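Local coordinates for protein fructose 1-phosphate kinase (Staphylococcus aureus, PDB 2JG5) that probably phosphorylates fructose 1-phosphate, or tagatose 6-phosphate, at the expense of ATP, as a member of the pfkB family of carbohydrate kinases, at residues G222-D227 against S231-N236; S264-F269 against V298-L303; D183-M188 against R204-K209; V159-K164 against S250-M255; K47-E52 against D289-I294. All blocks are in the same frame, centred on the assembly; numbering follows the deposited sequence.

Contact 1. Residues G222-D227 against S231-N236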
# COMPACT_ATOMS: atom_id res chain seq x y z
N GLY A 222 -26.72 -22.51 9.59
CA GLY A 222 -27.71 -21.82 8.78
C GLY A 222 -28.10 -20.46 9.30
O GLY A 222 -27.26 -19.71 9.81
N ALA A 223 -29.37 -20.12 9.15
CA ALA A 223 -29.88 -18.81 9.54
C ALA A 223 -31.38 -18.85 9.76
O ALA A 223 -32.06 -19.77 9.29
CB ALA A 223 -29.53 -17.75 8.48
N ILE A 224 -31.90 -17.86 10.46
CA ILE A 224 -33.33 -17.73 10.64
C ILE A 224 -33.80 -16.35 10.21
O ILE A 224 -33.25 -15.33 10.64
CB ILE A 224 -33.79 -18.05 12.08
CG1 ILE A 224 -33.48 -19.52 12.41
CG2 ILE A 224 -35.28 -17.73 12.26
CD1 ILE A 224 -33.73 -19.93 13.81
N TYR A 225 -34.81 -16.33 9.35
CA TYR A 225 -35.46 -15.10 8.96
C TYR A 225 -36.68 -14.94 9.86
O TYR A 225 -37.43 -15.90 10.06
CB TYR A 225 -35.88 -15.17 7.49
CG TYR A 225 -36.79 -14.04 7.07
CD1 TYR A 225 -36.27 -12.87 6.51
CD2 TYR A 225 -38.17 -14.12 7.26
CE1 TYR A 225 -37.10 -11.83 6.14
CE2 TYR A 225 -39.01 -13.09 6.90
CZ TYR A 225 -38.47 -11.95 6.34
OH TYR A 225 -39.32 -10.93 5.98
N ILE A 226 -36.86 -13.73 10.41
CA ILE A 226 -38.04 -13.44 11.24
C ILE A 226 -38.81 -12.21 10.74
O ILE A 226 -38.23 -11.14 10.54
CB ILE A 226 -37.69 -13.25 12.75
CG1 ILE A 226 -36.85 -14.40 13.31
CG2 ILE A 226 -38.97 -13.09 13.58
CD1 ILE A 226 -35.35 -14.18 13.20
N ASP A 227 -40.12 -12.40 10.58
CA ASP A 227 -41.09 -11.41 10.10
C ASP A 227 -42.09 -11.15 11.21
O ASP A 227 -42.07 -11.83 12.24
CB ASP A 227 -41.90 -12.06 8.98
CG ASP A 227 -42.01 -11.21 7.77
OD1 ASP A 227 -41.33 -10.16 7.71
OD2 ASP A 227 -42.76 -11.62 6.86
N SER A 231 -41.65 -16.93 10.43
CA SER A 231 -40.22 -17.15 10.60
C SER A 231 -39.76 -18.34 9.77
O SER A 231 -40.47 -19.32 9.63
CB SER A 231 -39.83 -17.31 12.07
OG SER A 231 -40.50 -18.40 12.66
N ILE A 232 -38.57 -18.25 9.19
CA ILE A 232 -38.09 -19.28 8.28
C ILE A 232 -36.73 -19.82 8.72
O ILE A 232 -35.86 -19.08 9.20
CB ILE A 232 -38.01 -18.76 6.81
CG1 ILE A 232 -39.39 -18.27 6.34
CG2 ILE A 232 -37.51 -19.87 5.84
CD1 ILE A 232 -39.33 -17.09 5.41
N LYS A 233 -36.56 -21.13 8.56
CA LYS A 233 -35.29 -21.76 8.88
C LYS A 233 -34.57 -22.18 7.60
O LYS A 233 -35.11 -22.94 6.79
CB LYS A 233 -35.48 -22.95 9.82
CG LYS A 233 -34.19 -23.66 10.22
CD LYS A 233 -33.26 -22.76 11.02
CE LYS A 233 -31.88 -23.36 11.18
NZ LYS A 233 -31.84 -24.45 12.21
N ALA A 234 -33.37 -21.66 7.43
CA ALA A 234 -32.48 -22.10 6.36
C ALA A 234 -31.39 -23.00 6.94
O ALA A 234 -30.83 -22.71 8.01
CB ALA A 234 -31.87 -20.93 5.65
N VAL A 235 -31.11 -24.09 6.25
CA VAL A 235 -30.05 -25.00 6.65
C VAL A 235 -29.13 -25.21 5.44
O VAL A 235 -29.56 -25.70 4.40
CB VAL A 235 -30.63 -26.34 7.18
CG1 VAL A 235 -29.62 -27.45 7.08
CG2 VAL A 235 -31.13 -26.19 8.62
N ASN A 236 -27.86 -24.83 5.59
CA ASN A 236 -26.91 -24.96 4.49
C ASN A 236 -26.16 -26.29 4.51
O ASN A 236 -26.03 -26.91 5.57
CB ASN A 236 -25.94 -23.76 4.44
CG ASN A 236 -25.29 -23.45 5.78
OD1 ASN A 236 -25.63 -22.47 6.43
ND2 ASN A 236 -24.33 -24.28 6.19

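Contact 2. Residues S264-F269 against V298-L303. Unlike the reference sequence in segment 264-269: Ser264 (reference Thr).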
# COMPACT_ATOMS: atom_id res chain seq x y z
N SER A 264 -39.66 -14.61 -3.85
CA SER A 264 -40.39 -14.69 -2.58
C SER A 264 -39.42 -14.46 -1.45
O SER A 264 -38.21 -14.70 -1.59
CB SER A 264 -41.02 -16.07 -2.42
OG SER A 264 -40.04 -17.02 -2.03
N ILE A 265 -39.94 -14.00 -0.32
CA ILE A 265 -39.14 -13.90 0.90
C ILE A 265 -38.33 -15.20 1.11
O ILE A 265 -37.11 -15.14 1.32
CB ILE A 265 -40.01 -13.49 2.12
CG1 ILE A 265 -40.04 -11.97 2.24
CG2 ILE A 265 -39.46 -14.06 3.42
CD1 ILE A 265 -41.33 -11.44 2.85
N GLU A 266 -39.02 -16.34 1.01
CA GLU A 266 -38.42 -17.66 1.24
C GLU A 266 -37.25 -17.96 0.30
O GLU A 266 -36.19 -18.40 0.75
CB GLU A 266 -39.47 -18.77 1.09
CG GLU A 266 -40.49 -18.86 2.21
CD GLU A 266 -41.72 -17.96 1.99
OE1 GLU A 266 -41.76 -17.21 0.99
OE2 GLU A 266 -42.64 -18.02 2.83
N LYS A 267 -37.46 -17.74 -0.99
CA LYS A 267 -36.42 -18.04 -1.97
C LYS A 267 -35.29 -17.02 -1.93
O LYS A 267 -34.13 -17.38 -2.13
CB LYS A 267 -37.02 -18.15 -3.37
CG LYS A 267 -37.90 -19.38 -3.55
CD LYS A 267 -37.06 -20.59 -3.85
CE LYS A 267 -37.84 -21.87 -3.68
NZ LYS A 267 -37.25 -22.92 -4.54
N ALA A 268 -35.64 -15.76 -1.66
CA ALA A 268 -34.65 -14.70 -1.46
C ALA A 268 -33.74 -15.06 -0.30
O ALA A 268 -32.52 -14.90 -0.37
CB ALA A 268 -35.32 -13.37 -1.22
N PHE A 269 -34.35 -15.56 0.77
CA PHE A 269 -33.64 -15.99 1.98
C PHE A 269 -32.75 -17.19 1.67
O PHE A 269 -31.57 -17.20 2.05
CB PHE A 269 -34.64 -16.30 3.11
CG PHE A 269 -33.99 -16.70 4.42
CD1 PHE A 269 -32.99 -15.92 5.01
CD2 PHE A 269 -34.43 -17.84 5.09
CE1 PHE A 269 -32.42 -16.29 6.23
CE2 PHE A 269 -33.87 -18.21 6.32
CZ PHE A 269 -32.86 -17.44 6.88
N VAL A 298 -29.70 -25.86 -0.10
CA VAL A 298 -30.19 -25.18 1.09
C VAL A 298 -31.64 -25.56 1.30
O VAL A 298 -32.47 -25.45 0.39
CB VAL A 298 -30.01 -23.63 0.99
CG1 VAL A 298 -30.66 -22.91 2.18
CG2 VAL A 298 -28.54 -23.26 0.90
N THR A 299 -31.94 -26.06 2.50
CA THR A 299 -33.31 -26.39 2.86
C THR A 299 -34.01 -25.19 3.50
O THR A 299 -33.40 -24.45 4.29
CB THR A 299 -33.35 -27.59 3.80
OG1 THR A 299 -32.65 -28.67 3.19
CG2 THR A 299 -34.79 -28.02 4.07
N ILE A 300 -35.28 -25.01 3.14
CA ILE A 300 -36.12 -23.93 3.64
C ILE A 300 -37.31 -24.52 4.37
O ILE A 300 -38.00 -25.40 3.84
CB ILE A 300 -36.58 -22.99 2.48
CG1 ILE A 300 -35.41 -22.13 1.97
CG2 ILE A 300 -37.81 -22.14 2.86
CD1 ILE A 300 -34.67 -21.32 3.03
N SER A 301 -37.55 -24.06 5.59
CA SER A 301 -38.68 -24.52 6.38
C SER A 301 -39.32 -23.37 7.11
O SER A 301 -38.62 -22.48 7.61
CB SER A 301 -38.22 -25.57 7.39
OG SER A 301 -37.59 -26.64 6.72
N VAL A 302 -40.65 -23.37 7.16
CA VAL A 302 -41.37 -22.41 7.98
C VAL A 302 -41.28 -22.89 9.43
O VAL A 302 -41.58 -24.04 9.73
CB VAL A 302 -42.85 -22.25 7.53
CG1 VAL A 302 -43.59 -21.29 8.44
CG2 VAL A 302 -42.93 -21.74 6.10
N LEU A 303 -40.82 -21.99 10.30
CA LEU A 303 -40.75 -22.26 11.73
C LEU A 303 -42.10 -21.97 12.38
O LEU A 303 -42.64 -22.82 13.09
CB LEU A 303 -39.63 -21.44 12.38
CG LEU A 303 -38.22 -22.00 12.21
CD1 LEU A 303 -37.18 -20.97 12.54
CD2 LEU A 303 -38.05 -23.22 13.08

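Contact 3. Residues D183-M188 against R204-K209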
# COMPACT_ATOMS: atom_id res chain seq x y z
N ASP A 183 -25.15 -14.53 18.87
CA ASP A 183 -24.41 -14.05 20.04
C ASP A 183 -24.77 -12.60 20.39
O ASP A 183 -24.84 -12.24 21.57
CB ASP A 183 -22.90 -14.27 19.86
CG ASP A 183 -22.53 -15.77 19.74
OD1 ASP A 183 -23.18 -16.63 20.39
OD2 ASP A 183 -21.56 -16.08 19.01
N GLU A 184 -25.02 -11.78 19.38
CA GLU A 184 -25.50 -10.41 19.61
C GLU A 184 -26.90 -10.37 20.23
O GLU A 184 -27.17 -9.52 21.08
CB GLU A 184 -25.44 -9.59 18.32
CG GLU A 184 -24.03 -9.16 17.98
CD GLU A 184 -23.89 -8.59 16.59
OE1 GLU A 184 -24.58 -9.06 15.66
OE2 GLU A 184 -23.06 -7.68 16.41
N LEU A 185 -27.77 -11.30 19.81
CA LEU A 185 -29.09 -11.49 20.43
C LEU A 185 -28.96 -11.76 21.91
O LEU A 185 -29.67 -11.15 22.72
CB LEU A 185 -29.83 -12.67 19.79
CG LEU A 185 -30.59 -12.51 18.47
CD1 LEU A 185 -31.28 -13.82 18.13
CD2 LEU A 185 -31.62 -11.39 18.55
N GLU A 186 -28.03 -12.66 22.26
CA GLU A 186 -27.74 -13.01 23.65
C GLU A 186 -27.29 -11.81 24.48
O GLU A 186 -27.66 -11.69 25.64
CB GLU A 186 -26.68 -14.12 23.73
CG GLU A 186 -27.18 -15.49 23.29
CD GLU A 186 -26.38 -16.63 23.90
OE1 GLU A 186 -25.31 -16.39 24.52
OE2 GLU A 186 -26.84 -17.79 23.76
N VAL A 187 -26.49 -10.93 23.88
CA VAL A 187 -26.05 -9.72 24.57
C VAL A 187 -27.20 -8.71 24.66
O VAL A 187 -27.49 -8.20 25.74
CB VAL A 187 -24.80 -9.08 23.92
CG1 VAL A 187 -24.37 -7.83 24.70
CG2 VAL A 187 -23.65 -10.08 23.86
N MET A 188 -27.85 -8.43 23.53
CA MET A 188 -28.99 -7.52 23.46
C MET A 188 -29.98 -7.79 24.57
O MET A 188 -30.17 -6.95 25.44
CB MET A 188 -29.72 -7.66 22.12
CG MET A 188 -29.06 -7.02 20.92
SD MET A 188 -30.20 -7.15 19.54
CE MET A 188 -29.17 -6.75 18.11
N ARG A 204 -38.27 -11.58 16.81
CA ARG A 204 -39.55 -10.90 16.61
C ARG A 204 -39.75 -9.74 17.58
O ARG A 204 -40.52 -8.81 17.31
CB ARG A 204 -40.72 -11.89 16.71
CG ARG A 204 -42.03 -11.35 16.12
CD ARG A 204 -43.02 -12.46 15.84
NE ARG A 204 -42.67 -13.21 14.64
CZ ARG A 204 -42.95 -14.49 14.44
NH1 ARG A 204 -42.58 -15.08 13.31
NH2 ARG A 204 -43.58 -15.21 15.38
N LEU A 205 -39.06 -9.77 18.72
CA LEU A 205 -39.07 -8.64 19.64
C LEU A 205 -38.34 -7.45 19.00
O LEU A 205 -38.69 -6.30 19.21
CB LEU A 205 -38.44 -9.02 20.99
CG LEU A 205 -39.18 -10.07 21.83
CD1 LEU A 205 -38.32 -10.54 22.98
CD2 LEU A 205 -40.53 -9.57 22.35
N LEU A 206 -37.34 -7.76 18.18
CA LEU A 206 -36.65 -6.75 17.38
C LEU A 206 -37.54 -6.16 16.30
O LEU A 206 -37.48 -4.97 16.03
CB LEU A 206 -35.38 -7.35 16.77
CG LEU A 206 -34.24 -7.60 17.76
CD1 LEU A 206 -33.16 -8.43 17.09
CD2 LEU A 206 -33.68 -6.26 18.29
N VAL A 207 -38.36 -7.01 15.68
CA VAL A 207 -39.40 -6.60 14.75
C VAL A 207 -40.46 -5.71 15.44
O VAL A 207 -41.03 -4.81 14.80
CB VAL A 207 -40.06 -7.84 14.08
CG1 VAL A 207 -41.15 -7.44 13.10
CG2 VAL A 207 -39.02 -8.68 13.36
N ASP A 208 -40.72 -5.94 16.72
CA ASP A 208 -41.62 -5.08 17.50
C ASP A 208 -41.02 -3.70 17.73
O ASP A 208 -41.73 -2.69 17.73
CB ASP A 208 -41.98 -5.72 18.84
CG ASP A 208 -42.83 -6.97 18.68
OD1 ASP A 208 -43.47 -7.14 17.62
OD2 ASP A 208 -42.88 -7.78 19.63
N LYS A 209 -39.70 -3.66 17.94
CA LYS A 209 -38.98 -2.40 18.17
C LYS A 209 -38.82 -1.56 16.90
O LYS A 209 -38.43 -0.39 16.98
CB LYS A 209 -37.61 -2.64 18.83
CG LYS A 209 -37.62 -3.74 19.88
CD LYS A 209 -36.82 -3.38 21.12
CE LYS A 209 -37.72 -2.80 22.19
NZ LYS A 209 -36.95 -2.27 23.35

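Contact 4. Residues V159-K164 against S250-M255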
# COMPACT_ATOMS: atom_id res chain seq x y z
N VAL A 159 -31.33 -1.17 4.73
CA VAL A 159 -30.75 -2.45 5.15
C VAL A 159 -29.47 -2.21 5.95
O VAL A 159 -28.57 -1.49 5.51
CB VAL A 159 -30.43 -3.32 3.93
CG1 VAL A 159 -29.78 -4.61 4.35
CG2 VAL A 159 -31.70 -3.57 3.10
N VAL A 160 -29.39 -2.80 7.13
CA VAL A 160 -28.25 -2.59 8.00
C VAL A 160 -27.58 -3.90 8.39
O VAL A 160 -28.23 -4.86 8.82
CB VAL A 160 -28.66 -1.80 9.27
CG1 VAL A 160 -27.52 -1.78 10.30
CG2 VAL A 160 -29.07 -0.39 8.90
N ASP A 161 -26.26 -3.91 8.23
CA ASP A 161 -25.41 -4.97 8.75
C ASP A 161 -24.28 -4.32 9.56
O ASP A 161 -23.27 -3.88 9.01
CB ASP A 161 -24.89 -5.84 7.61
CG ASP A 161 -24.02 -6.99 8.09
OD1 ASP A 161 -24.10 -7.37 9.28
OD2 ASP A 161 -23.26 -7.52 7.25
N ALA A 162 -24.47 -4.25 10.87
CA ALA A 162 -23.55 -3.53 11.76
C ALA A 162 -23.43 -4.20 13.13
O ALA A 162 -24.09 -5.19 13.40
CB ALA A 162 -24.02 -2.06 11.90
N GLU A 163 -22.56 -3.66 13.99
CA GLU A 163 -22.44 -4.10 15.38
C GLU A 163 -23.77 -3.87 16.09
O GLU A 163 -24.56 -3.01 15.66
CB GLU A 163 -21.34 -3.31 16.10
CG GLU A 163 -19.93 -3.46 15.53
CD GLU A 163 -19.03 -2.25 15.86
OE1 GLU A 163 -18.57 -1.56 14.91
OE2 GLU A 163 -18.79 -1.98 17.06
N LYS A 164 -24.01 -4.62 17.16
CA LYS A 164 -25.31 -4.65 17.84
C LYS A 164 -25.93 -3.28 18.13
O LYS A 164 -27.09 -3.05 17.76
CB LYS A 164 -25.28 -5.53 19.10
CG LYS A 164 -24.34 -5.07 20.22
CD LYS A 164 -24.23 -6.10 21.35
CE LYS A 164 -23.04 -7.05 21.18
NZ LYS A 164 -21.73 -6.38 21.42
N SER A 250 -22.15 -11.46 1.81
CA SER A 250 -22.73 -12.25 0.73
C SER A 250 -24.16 -12.66 1.03
O SER A 250 -25.00 -12.69 0.14
CB SER A 250 -21.87 -13.48 0.47
OG SER A 250 -20.57 -13.10 0.09
N THR A 251 -24.42 -12.98 2.30
CA THR A 251 -25.77 -13.25 2.80
C THR A 251 -26.66 -12.02 2.59
O THR A 251 -27.77 -12.14 2.04
CB THR A 251 -25.74 -13.65 4.29
OG1 THR A 251 -24.88 -14.79 4.47
CG2 THR A 251 -27.15 -13.99 4.82
N VAL A 252 -26.17 -10.85 3.01
CA VAL A 252 -26.93 -9.62 2.83
C VAL A 252 -27.20 -9.37 1.34
O VAL A 252 -28.34 -9.11 0.97
CB VAL A 252 -26.22 -8.41 3.47
CG1 VAL A 252 -26.80 -7.08 2.92
CG2 VAL A 252 -26.31 -8.46 4.98
N ALA A 253 -26.17 -9.49 0.50
CA ALA A 253 -26.32 -9.32 -0.96
C ALA A 253 -27.30 -10.32 -1.59
O ALA A 253 -28.07 -9.97 -2.47
CB ALA A 253 -24.95 -9.39 -1.66
N GLY A 254 -27.26 -11.57 -1.15
CA GLY A 254 -28.20 -12.59 -1.62
C GLY A 254 -29.65 -12.22 -1.36
O GLY A 254 -30.51 -12.37 -2.23
N MET A 255 -29.91 -11.72 -0.15
CA MET A 255 -31.26 -11.37 0.27
C MET A 255 -31.79 -10.17 -0.50
O MET A 255 -32.91 -10.19 -0.99
CB MET A 255 -31.30 -11.10 1.78
CG MET A 255 -32.72 -10.90 2.33
SD MET A 255 -33.66 -12.45 2.43
CE MET A 255 -35.28 -11.80 2.83

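Contact 5. Residues K47-E52 against D289-I294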
# COMPACT_ATOMS: atom_id res chain seq x y z
N LYS A 47 -23.42 -7.95 -7.85
CA LYS A 47 -22.93 -8.01 -9.24
C LYS A 47 -22.83 -9.42 -9.82
O LYS A 47 -23.30 -9.66 -10.93
CB LYS A 47 -21.58 -7.30 -9.38
CG LYS A 47 -21.14 -7.10 -10.83
CD LYS A 47 -22.14 -6.23 -11.58
CE LYS A 47 -22.02 -6.40 -13.09
NZ LYS A 47 -22.85 -5.37 -13.78
N THR A 48 -22.21 -10.32 -9.06
CA THR A 48 -22.17 -11.76 -9.34
C THR A 48 -23.58 -12.32 -9.60
O THR A 48 -23.75 -13.28 -10.35
CB THR A 48 -21.49 -12.52 -8.16
OG1 THR A 48 -20.15 -12.04 -7.95
CG2 THR A 48 -21.43 -14.00 -8.39
N LEU A 49 -24.59 -11.71 -8.99
CA LEU A 49 -25.98 -12.14 -9.12
C LEU A 49 -26.73 -11.37 -10.19
O LEU A 49 -27.93 -11.58 -10.38
CB LEU A 49 -26.71 -12.01 -7.78
CG LEU A 49 -26.20 -12.89 -6.62
CD1 LEU A 49 -26.75 -12.37 -5.28
CD2 LEU A 49 -26.56 -14.36 -6.83
N ASP A 50 -26.02 -10.50 -10.90
CA ASP A 50 -26.59 -9.72 -12.01
C ASP A 50 -27.49 -8.59 -11.52
O ASP A 50 -28.52 -8.30 -12.13
CB ASP A 50 -27.37 -10.61 -13.00
CG ASP A 50 -26.47 -11.54 -13.80
OD1 ASP A 50 -25.38 -11.10 -14.23
OD2 ASP A 50 -26.87 -12.70 -14.03
N VAL A 51 -27.12 -7.97 -10.41
CA VAL A 51 -27.93 -6.91 -9.84
C VAL A 51 -27.09 -5.68 -9.64
O VAL A 51 -26.06 -5.72 -8.95
CB VAL A 51 -28.65 -7.34 -8.53
CG1 VAL A 51 -29.41 -6.17 -7.92
CG2 VAL A 51 -29.63 -8.50 -8.80
N GLU A 52 -27.53 -4.58 -10.25
CA GLU A 52 -26.85 -3.29 -10.17
C GLU A 52 -26.90 -2.70 -8.78
O GLU A 52 -27.81 -2.98 -7.98
CB GLU A 52 -27.40 -2.27 -11.18
CG GLU A 52 -27.37 -2.71 -12.64
CD GLU A 52 -25.97 -3.05 -13.14
OE1 GLU A 52 -24.97 -2.54 -12.59
OE2 GLU A 52 -25.89 -3.85 -14.10
N ASP A 289 -21.87 -19.74 -10.08
CA ASP A 289 -22.12 -21.18 -10.16
C ASP A 289 -22.00 -21.89 -8.82
O ASP A 289 -22.66 -22.90 -8.60
CB ASP A 289 -21.20 -21.85 -11.19
CG ASP A 289 -21.51 -21.42 -12.61
OD1 ASP A 289 -22.35 -20.50 -12.79
OD2 ASP A 289 -20.91 -22.00 -13.54
N ALA A 290 -21.15 -21.38 -7.93
CA ALA A 290 -21.07 -21.89 -6.56
C ALA A 290 -22.35 -21.58 -5.80
O ALA A 290 -22.86 -22.42 -5.06
CB ALA A 290 -19.85 -21.33 -5.84
N ILE A 291 -22.87 -20.38 -6.01
CA ILE A 291 -24.10 -19.92 -5.37
C ILE A 291 -25.29 -20.78 -5.80
O ILE A 291 -26.04 -21.26 -4.96
CB ILE A 291 -24.37 -18.41 -5.65
CG1 ILE A 291 -23.33 -17.54 -4.93
CG2 ILE A 291 -25.81 -18.03 -5.25
CD1 ILE A 291 -23.24 -16.09 -5.44
N GLU A 292 -25.45 -20.96 -7.11
CA GLU A 292 -26.57 -21.71 -7.67
C GLU A 292 -26.52 -23.18 -7.28
O GLU A 292 -27.54 -23.76 -6.92
CB GLU A 292 -26.60 -21.61 -9.20
CG GLU A 292 -26.77 -20.20 -9.73
CD GLU A 292 -28.00 -19.50 -9.18
OE1 GLU A 292 -29.01 -20.18 -8.92
OE2 GLU A 292 -27.97 -18.27 -9.03
N LYS A 293 -25.33 -23.75 -7.35
CA LYS A 293 -25.07 -25.12 -6.90
C LYS A 293 -25.54 -25.27 -5.46
O LYS A 293 -26.23 -26.23 -5.14
CB LYS A 293 -23.58 -25.42 -6.99
CG LYS A 293 -23.18 -26.87 -6.70
CD LYS A 293 -21.87 -27.21 -7.41
CE LYS A 293 -22.05 -27.35 -8.93
NZ LYS A 293 -20.78 -27.61 -9.66
N ILE A 294 -25.20 -24.30 -4.62
CA ILE A 294 -25.45 -24.38 -3.19
C ILE A 294 -26.92 -24.17 -2.79
O ILE A 294 -27.39 -24.84 -1.87
CB ILE A 294 -24.48 -23.50 -2.37
CG1 ILE A 294 -23.08 -24.13 -2.39
CG2 ILE A 294 -24.98 -23.29 -0.94
CD1 ILE A 294 -22.15 -23.66 -1.31

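Contact 1. Residues G222-D227 against S231-N236
Tyr225 and Ile232 sit opposite one another as a hydrogen-bonded pair, and two residues along Ala223 and Ala234 do the same; each pair is joined by two N-H...O bonds, such as Ile232 N to Tyr225 O at 2.8 Å, and the strand axes approach to 4.6 Å. Packing is tight at the Gly222 end, where the bare glycine CA comes within 3.3 Å of Ala234 O in a CA-H...O contact and lies 3.2 Å from Asn236 OD1. On the face carrying Tyr225, Ile232 and Ala234, the methyl Ile232 CD1 reaches Tyr225 CD2 at 3.7 Å, coming obliquely to the ring, and Ile265 and Phe269 of helix 265-280 pack on the same side. On the other face Ile224 CG1 rests 3.5 Å from Lys233 CD. The lysine chain first heads away from its backbone N (chi1 -179°) and then bends at chi2, which lays its aliphatic middle over Ile224. Beyond that the contact slackens: Lys233 NZ has a long, weak ion pair with Asp196, and the exposed Val235 turns away from 222-227. Ser231 OG, by contrast, hydrogen-bonds to Asp304 OD1. This is a beta hairpin, the middle of the four-stranded antiparallel sheet in this pfkB-family kinase.

Contact 2. Residues S264-F269 against V298-L303
This is helix-on-sheet packing at the edge of the antiparallel sheet: the first turn and a half of helix 265-280 lies over strand 299-303, with Ile300 as the strand's point of contact with Glu266 and Phe269. The side-chain contacts are apolar, and one backbone carbonyl lies alongside. Ile300 CD1 comes obliquely against the Phe269 ring, 4.1 Å from CD2, while its other branch, CG2, lies 4.2 Å from Glu266 CB. The isoleucine's CG1 also runs close to the helix backbone, 4.0 Å from Glu266 O. Phe269 reaches across because its CG is anti to the backbone N (chi1 -178°), which swings the ring off the helix flank and over the sheet. Of the glutamate side chain it is CB that touches; bent at chi2, its carboxylate curls back toward the start of the helix, where Ser264 OG makes a long, weak bond to OE1. Ser264, a threonine in the reference sequence, is the N-cap, its OG accepting from Lys267 N at 2.9 Å. Helix 265-280 spreads beyond this edge strand, Phe269 touching Ala223 and Ala234 and Ile265 touching Tyr225 and Ile232, whereas Leu303 packs on helix 196-208 across the sheet.

Contact 3. Residues D183-M188 against R204-K209
Leu185, Met188 and Leu206 meet without any flat group among them: there is no ring, amide or carboxylate in this contact to have a face or an edge, only branched methyls and a thioether. Leu206 of helix 196-208 sets out toward helix 182-188 and parts its two methyls between the partners. Its CD1 lies 3.6 Å from Leu185 CD2, the closest approach across the segments. The other methyl, Leu206 CD2, sits 3.8 Å from Met188 SD, and CD1 is hardly farther from the same sulfur, at 4.0 Å, so the thioether covers the fork of the leucine from one side. Met188 manages this with a chain extended beyond CG (chi2 -173°, chi3 -166°), which carries SD well out from its helix and brings it across Leu206 at about a right angle. Leu185 starts off to one side of the line to Leu206, but the end of its side chain turns in and crosses obliquely. The nearest CA atoms, those of Leu185 and Leu206, remain 9.4 Å apart, so side chains alone bridge the helices. Around them Leu206 also packs on Leu171, Phe189 and Val214, and Leu185 on Val216 of the antiparallel sheet. With neither charge nor polar bond between the segments, what joins them is dispersion and the exclusion of water, consistent with packing that imposes little directional constraint.

Contact 4. Residues V159-K164 against S250-M255
Val252, on helix 247-260, is the one residue of 250-255 to touch 159-164, one methyl going to Val159 and the other to Asp161. The purely apolar part is the pair of valines: Val159 CG1 and Val252 CG1 stand 4.1 Å apart, the two side chains sliding past each other in opposite directions. With CG1 of Val252 anti to its backbone N (chi1 163°), that methyl is sent to Val159 and CG2 to Asp161. Ile130 of the neighbouring strand touches both valines, and Val42 of helix 38-48 touches Val252, so the pair is embedded in the hydrophobic core. A second kind of contact is methyl against acid. Val252 CG2 lies 4.0 Å from Asp161 CB and 3.9 Å from Asp161 OD2, an approach that is simple packing. The polar need of this buried carboxylate is met elsewhere, by a salt bridge from OD2 to Lys38 NZ, and Val252 CG2 packs beside that ion pair. Backbone bonds to strand 128-132 place Val159 and Asp161 within the sheet, and both point their side chains toward the helix. The contact joins the central parallel sheet of the ribokinase-like fold to the helix whose N-terminal end carries the GxGD motif, which in this family forms the anion hole at the phosphoryl-transfer site.

Contact 5. Residues K47-E52 against D289-I294
Thr48, in the last turn of helix 38-48, is the first residue of 47-52 to meet Ile291 of helix 288-295. The methyl does the touching: Thr48 CG2 is 4.0 Å from Ile291 CD1. With CG2 anti to the backbone N, the hydroxyl falls beside that N instead (chi1 -59°) and bonds back to Arg44 O within the helix. Leu49 comes next and covers more of the isoleucine. Its CD2 lies 4.0 Å from Ile291 CD1 and 4.1 Å from Ile291 CG2, the two side chains crossing at about a right angle, so CD1 of Ile291 is shared between Thr48 and Leu49. Leu49 also touches Ala257 of helix 247-260, while Ile291 reaches Cys275 of helix 265-280. The helix finishes here in a Schellman motif: Asp50 turns to a positive phi of 74°, and Asp50 N donates to Lys47 O at 2.8 Å. From this cap the chain can swing away toward strand 54-56 of the parallel sheet. Asp50 OD2 adds a polar link beside the apolar one, a salt bridge to Arg288; this arginine, at the start of helix 288-295, thus links the cap of helix 38-48 to its own helix, where it also pairs with Glu292 OE2. At the end of the segment Glu52 folds back on its beginning, with Glu52 OE2 3.4 Å from Lys47 NZ in a salt bridge.

In the fold
Contacts 1 and 2 share one antiparallel sheet, their centres about 7 Å apart, and their neighbouring strands are probably hydrogen-bonded, Lys233 N to Ser301 O at 2.6 Å. Contact 3 lies about 15 Å from contact 1, centre to centre, and Arg204 NE probably hydrogen-bonds to Asp227 O between them. Contact 4, about 4 Å from the middle of the chain, is the hub: Met255 touches both Tyr225 and Phe269, Lys164 meets Val187 of contact 3, and Gly254 packs on Leu49 of contact 5. Contacts 3 and 5 are farthest apart, about 30 Å between centres. Contact 4 probably lies next to the phosphoryl-transfer site, judging by the GxGD motif just before Ser250; contact 5 joins parts of the sequence 237 residues apart.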